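PDB 1Y71: kinase-associated protein B from Bacillus cereus, which is of unknown function but is probably an SH3-like accessory protein that associates with a kinase. Local coordinates for residues I13-E26 with V36-Q48. Sequence-based numbering, arbitrary orientation.
Sequences IVTGIYKTGKYIGE and VVKVLAVLKHPVQ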
# COMPACT_ATOMS: atom_id res chain seq x y z
N ILE B 13 -10.38 -4.54 1.41
CA ILE B 13 -8.99 -4.96 1.16
C ILE B 13 -8.86 -6.47 1.34
O ILE B 13 -9.28 -7.02 2.37
CB ILE B 13 -7.97 -4.22 2.06
CG1 ILE B 13 -8.17 -2.70 1.93
CG2 ILE B 13 -6.54 -4.60 1.67
CD1 ILE B 13 -8.12 -2.20 0.46
N VAL B 14 -8.31 -7.13 0.32
CA VAL B 14 -8.26 -8.61 0.28
C VAL B 14 -6.93 -9.09 -0.30
O VAL B 14 -6.16 -8.30 -0.79
CB VAL B 14 -9.41 -9.16 -0.59
CG1 VAL B 14 -10.80 -8.82 0.05
CG2 VAL B 14 -9.29 -8.62 -2.05
N THR B 15 -6.64 -10.38 -0.18
CA THR B 15 -5.60 -11.01 -0.96
C THR B 15 -6.34 -11.81 -2.05
O THR B 15 -7.50 -12.21 -1.86
CB THR B 15 -4.72 -11.98 -0.12
OG1 THR B 15 -5.56 -12.97 0.46
CG2 THR B 15 -3.97 -11.26 1.03
N GLY B 16 -5.68 -12.02 -3.19
CA GLY B 16 -6.24 -12.76 -4.32
C GLY B 16 -5.14 -13.59 -4.96
O GLY B 16 -3.98 -13.13 -5.10
N ILE B 17 -5.49 -14.80 -5.36
CA ILE B 17 -4.57 -15.69 -6.03
C ILE B 17 -5.04 -15.76 -7.46
O ILE B 17 -6.23 -16.01 -7.71
CB ILE B 17 -4.58 -17.11 -5.41
CG1 ILE B 17 -4.02 -17.05 -3.98
CG2 ILE B 17 -3.71 -18.07 -6.30
CD1 ILE B 17 -4.27 -18.36 -3.16
N TYR B 18 -4.12 -15.49 -8.39
CA TYR B 18 -4.44 -15.45 -9.81
C TYR B 18 -3.24 -15.99 -10.57
O TYR B 18 -2.14 -15.44 -10.46
CB TYR B 18 -4.71 -14.01 -10.27
CG TYR B 18 -5.07 -13.89 -11.73
CD1 TYR B 18 -6.38 -14.13 -12.18
CD2 TYR B 18 -4.09 -13.56 -12.68
CE1 TYR B 18 -6.72 -14.04 -13.53
CE2 TYR B 18 -4.41 -13.45 -14.03
CZ TYR B 18 -5.72 -13.69 -14.45
OH TYR B 18 -6.05 -13.57 -15.79
N LYS B 19 -3.48 -17.07 -11.33
CA LYS B 19 -2.44 -17.70 -12.16
C LYS B 19 -1.15 -17.94 -11.41
O LYS B 19 -0.05 -17.68 -11.93
CB LYS B 19 -2.20 -16.88 -13.44
CG LYS B 19 -3.50 -16.76 -14.28
CD LYS B 19 -3.23 -16.92 -15.74
CE LYS B 19 -4.45 -17.58 -16.44
NZ LYS B 19 -5.50 -16.55 -16.62
N THR B 20 -1.33 -18.47 -10.20
CA THR B 20 -0.25 -18.83 -9.25
C THR B 20 0.43 -17.64 -8.54
O THR B 20 1.27 -17.85 -7.66
CB THR B 20 0.88 -19.75 -9.88
OG1 THR B 20 1.82 -18.97 -10.65
CG2 THR B 20 0.29 -20.88 -10.73
N GLY B 21 0.06 -16.43 -8.94
CA GLY B 21 0.56 -15.24 -8.27
C GLY B 21 -0.37 -14.98 -7.08
O GLY B 21 -1.49 -15.47 -7.04
N LYS B 22 0.11 -14.24 -6.10
CA LYS B 22 -0.74 -13.82 -4.98
C LYS B 22 -0.55 -12.34 -4.75
O LYS B 22 0.59 -11.85 -4.71
CB LYS B 22 -0.40 -14.60 -3.70
CG LYS B 22 -1.45 -14.37 -2.61
CD LYS B 22 -1.21 -15.29 -1.35
CE LYS B 22 -2.43 -15.27 -0.43
NZ LYS B 22 -2.18 -16.16 0.76
N TYR B 23 -1.68 -11.63 -4.61
CA TYR B 23 -1.72 -10.17 -4.57
C TYR B 23 -2.54 -9.63 -3.40
O TYR B 23 -3.46 -10.28 -2.91
CB TYR B 23 -2.35 -9.63 -5.90
CG TYR B 23 -1.61 -10.14 -7.13
CD1 TYR B 23 -0.51 -9.48 -7.61
CD2 TYR B 23 -1.95 -11.37 -7.73
CE1 TYR B 23 0.20 -9.96 -8.71
CE2 TYR B 23 -1.25 -11.86 -8.81
CZ TYR B 23 -0.18 -11.16 -9.31
OH TYR B 23 0.54 -11.64 -10.38
N ILE B 24 -2.21 -8.41 -2.97
CA ILE B 24 -3.11 -7.63 -2.12
C ILE B 24 -3.83 -6.69 -3.05
O ILE B 24 -3.21 -6.07 -3.95
CB ILE B 24 -2.33 -6.86 -1.02
CG1 ILE B 24 -1.73 -7.88 -0.06
CG2 ILE B 24 -3.21 -5.75 -0.34
CD1 ILE B 24 -0.53 -7.38 0.74
N GLY B 25 -5.14 -6.56 -2.85
CA GLY B 25 -5.93 -5.67 -3.71
C GLY B 25 -7.20 -5.17 -3.06
O GLY B 25 -7.44 -5.38 -1.88
N GLU B 26 -8.01 -4.50 -3.86
CA GLU B 26 -9.25 -3.95 -3.36
C GLU B 26 -10.43 -4.50 -4.19
O GLU B 26 -10.36 -4.52 -5.41
CB GLU B 26 -9.17 -2.42 -3.42
CG GLU B 26 -10.42 -1.72 -2.93
CD GLU B 26 -10.46 -0.26 -3.30
OE1 GLU B 26 -9.59 0.20 -4.09
OE2 GLU B 26 -11.38 0.41 -2.81
N VAL B 36 -14.03 -8.77 -8.88
CA VAL B 36 -13.06 -7.98 -9.60
C VAL B 36 -12.19 -7.37 -8.50
O VAL B 36 -12.71 -6.75 -7.54
CB VAL B 36 -13.71 -6.87 -10.50
CG1 VAL B 36 -12.64 -6.15 -11.25
CG2 VAL B 36 -14.71 -7.52 -11.51
N VAL B 37 -10.87 -7.58 -8.61
CA VAL B 37 -9.89 -7.10 -7.63
C VAL B 37 -8.94 -6.12 -8.32
O VAL B 37 -8.33 -6.46 -9.36
CB VAL B 37 -9.12 -8.32 -6.98
CG1 VAL B 37 -7.97 -7.87 -6.05
CG2 VAL B 37 -10.11 -9.24 -6.21
N LYS B 38 -8.82 -4.92 -7.76
CA LYS B 38 -7.83 -3.95 -8.19
C LYS B 38 -6.54 -4.22 -7.44
O LYS B 38 -6.47 -4.09 -6.20
CB LYS B 38 -8.33 -2.52 -7.94
CG LYS B 38 -7.43 -1.36 -8.43
CD LYS B 38 -7.70 -0.07 -7.59
CE LYS B 38 -8.86 0.80 -8.05
NZ LYS B 38 -9.25 1.83 -6.96
N VAL B 39 -5.49 -4.55 -8.19
CA VAL B 39 -4.21 -4.97 -7.60
C VAL B 39 -3.49 -3.76 -6.98
O VAL B 39 -3.30 -2.71 -7.62
CB VAL B 39 -3.30 -5.66 -8.65
CG1 VAL B 39 -1.89 -5.93 -8.10
CG2 VAL B 39 -3.92 -6.93 -9.13
N LEU B 40 -3.08 -3.92 -5.72
CA LEU B 40 -2.30 -2.87 -5.04
C LEU B 40 -0.86 -3.25 -4.69
O LEU B 40 0.02 -2.37 -4.57
CB LEU B 40 -3.03 -2.42 -3.77
CG LEU B 40 -4.43 -1.86 -4.00
CD1 LEU B 40 -5.16 -1.67 -2.64
CD2 LEU B 40 -4.46 -0.53 -4.84
N ALA B 41 -0.63 -4.55 -4.47
CA ALA B 41 0.69 -5.03 -4.09
C ALA B 41 0.83 -6.48 -4.47
O ALA B 41 -0.18 -7.18 -4.65
CB ALA B 41 0.92 -4.85 -2.61
N VAL B 42 2.08 -6.93 -4.60
CA VAL B 42 2.41 -8.32 -4.89
C VAL B 42 2.96 -9.04 -3.65
O VAL B 42 3.91 -8.58 -3.04
CB VAL B 42 3.45 -8.44 -6.03
CG1 VAL B 42 3.64 -9.95 -6.43
CG2 VAL B 42 3.04 -7.59 -7.24
N LEU B 43 2.35 -10.17 -3.31
CA LEU B 43 2.83 -11.05 -2.24
C LEU B 43 3.63 -12.24 -2.77
O LEU B 43 4.61 -12.69 -2.14
CB LEU B 43 1.67 -11.60 -1.37
CG LEU B 43 0.94 -10.65 -0.44
CD1 LEU B 43 -0.26 -11.36 0.21
CD2 LEU B 43 1.87 -10.04 0.62
N LYS B 44 3.20 -12.77 -3.91
CA LYS B 44 3.92 -13.89 -4.52
C LYS B 44 3.95 -13.71 -6.01
O LYS B 44 2.89 -13.50 -6.63
CB LYS B 44 3.29 -15.24 -4.13
CG LYS B 44 3.91 -16.43 -4.88
CD LYS B 44 3.04 -17.66 -4.68
CE LYS B 44 3.77 -18.92 -5.14
NZ LYS B 44 3.22 -19.46 -6.42
N HIS B 45 5.15 -13.73 -6.57
CA HIS B 45 5.33 -13.61 -8.01
C HIS B 45 4.96 -14.94 -8.64
O HIS B 45 5.24 -16.01 -8.06
CB HIS B 45 6.76 -13.15 -8.37
CG HIS B 45 6.90 -12.67 -9.78
ND1 HIS B 45 7.10 -13.53 -10.84
CD2 HIS B 45 6.85 -11.43 -10.31
CE1 HIS B 45 7.19 -12.84 -11.96
NE2 HIS B 45 7.02 -11.56 -11.67
N PRO B 46 4.24 -14.90 -9.78
CA PRO B 46 3.76 -16.16 -10.37
C PRO B 46 4.88 -17.08 -10.86
O PRO B 46 6.00 -16.64 -11.20
CB PRO B 46 2.94 -15.70 -11.56
CG PRO B 46 3.49 -14.33 -11.89
CD PRO B 46 3.73 -13.74 -10.53
N VAL B 47 4.53 -18.36 -10.93
CA VAL B 47 5.42 -19.40 -11.40
C VAL B 47 5.63 -19.19 -12.90
O VAL B 47 4.73 -18.74 -13.60
CB VAL B 47 4.81 -20.80 -11.10
CG1 VAL B 47 5.82 -21.91 -11.36
CG2 VAL B 47 4.48 -20.90 -9.66
N GLN B 48 6.82 -19.52 -13.39
CA GLN B 48 7.14 -19.38 -14.81
C GLN B 48 6.94 -20.69 -15.57
O GLN B 48 6.90 -21.77 -14.98
CB GLN B 48 8.59 -18.91 -14.97
CG GLN B 48 8.89 -17.62 -14.20
CD GLN B 48 7.95 -16.49 -14.57
OE1 GLN B 48 7.08 -16.09 -13.78
NE2 GLN B 48 8.12 -15.96 -15.77
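I24 and K22 each offer one backbone carbonyl to two successive amides across the contact: I24 O accepts from L40 N and A41 N, K22 O from L43 N and K44 N, which follow the corner ending strand 36-42. These are two classic beta bulges, and the extra residue in each helps coil the antiparallel ladder, whose strands 21-26 and 36-42 run at 120° to each other. I24 shares a face with K22 and A41, and L43 folds over it from the corner; leucine's branched end lays CD2 on I24 CD1 (3.6 Å) and CD1 on T15 CG2, covering the buried isoleucine. On the other face, the Y23 ring lies beside V42 and meets V39 CG1 obliquely at CD1, while A41 O sits near the plane at its edge. Its hydroxyl reaches beyond the hairpin to L68 N. G25 fits because a side chain there would collide with K38 O and V37 CG1. Beyond it E26 reaches out extended, and K38 alongside bends at chi3 (-85°), bringing NZ within 3.3 Å of E26 OE1, a weak, long salt bridge.

At the far end a type I' turn from Y18 to G21 presents T20. Its OG1 lies between the backbone N and the carbonyl carbon (chi1 80°), where it can accept a nearly straight bond from V47 N (2.8 Å, 163°) and donate to K19 O; K44 NZ bonds T20 O in the carbonyl plane. Strands 13-18 and 73-77 flank this central hairpin of the SH3-like sheet, E26 and L40 meet the second subunit, and H45 packs on helix 112-127.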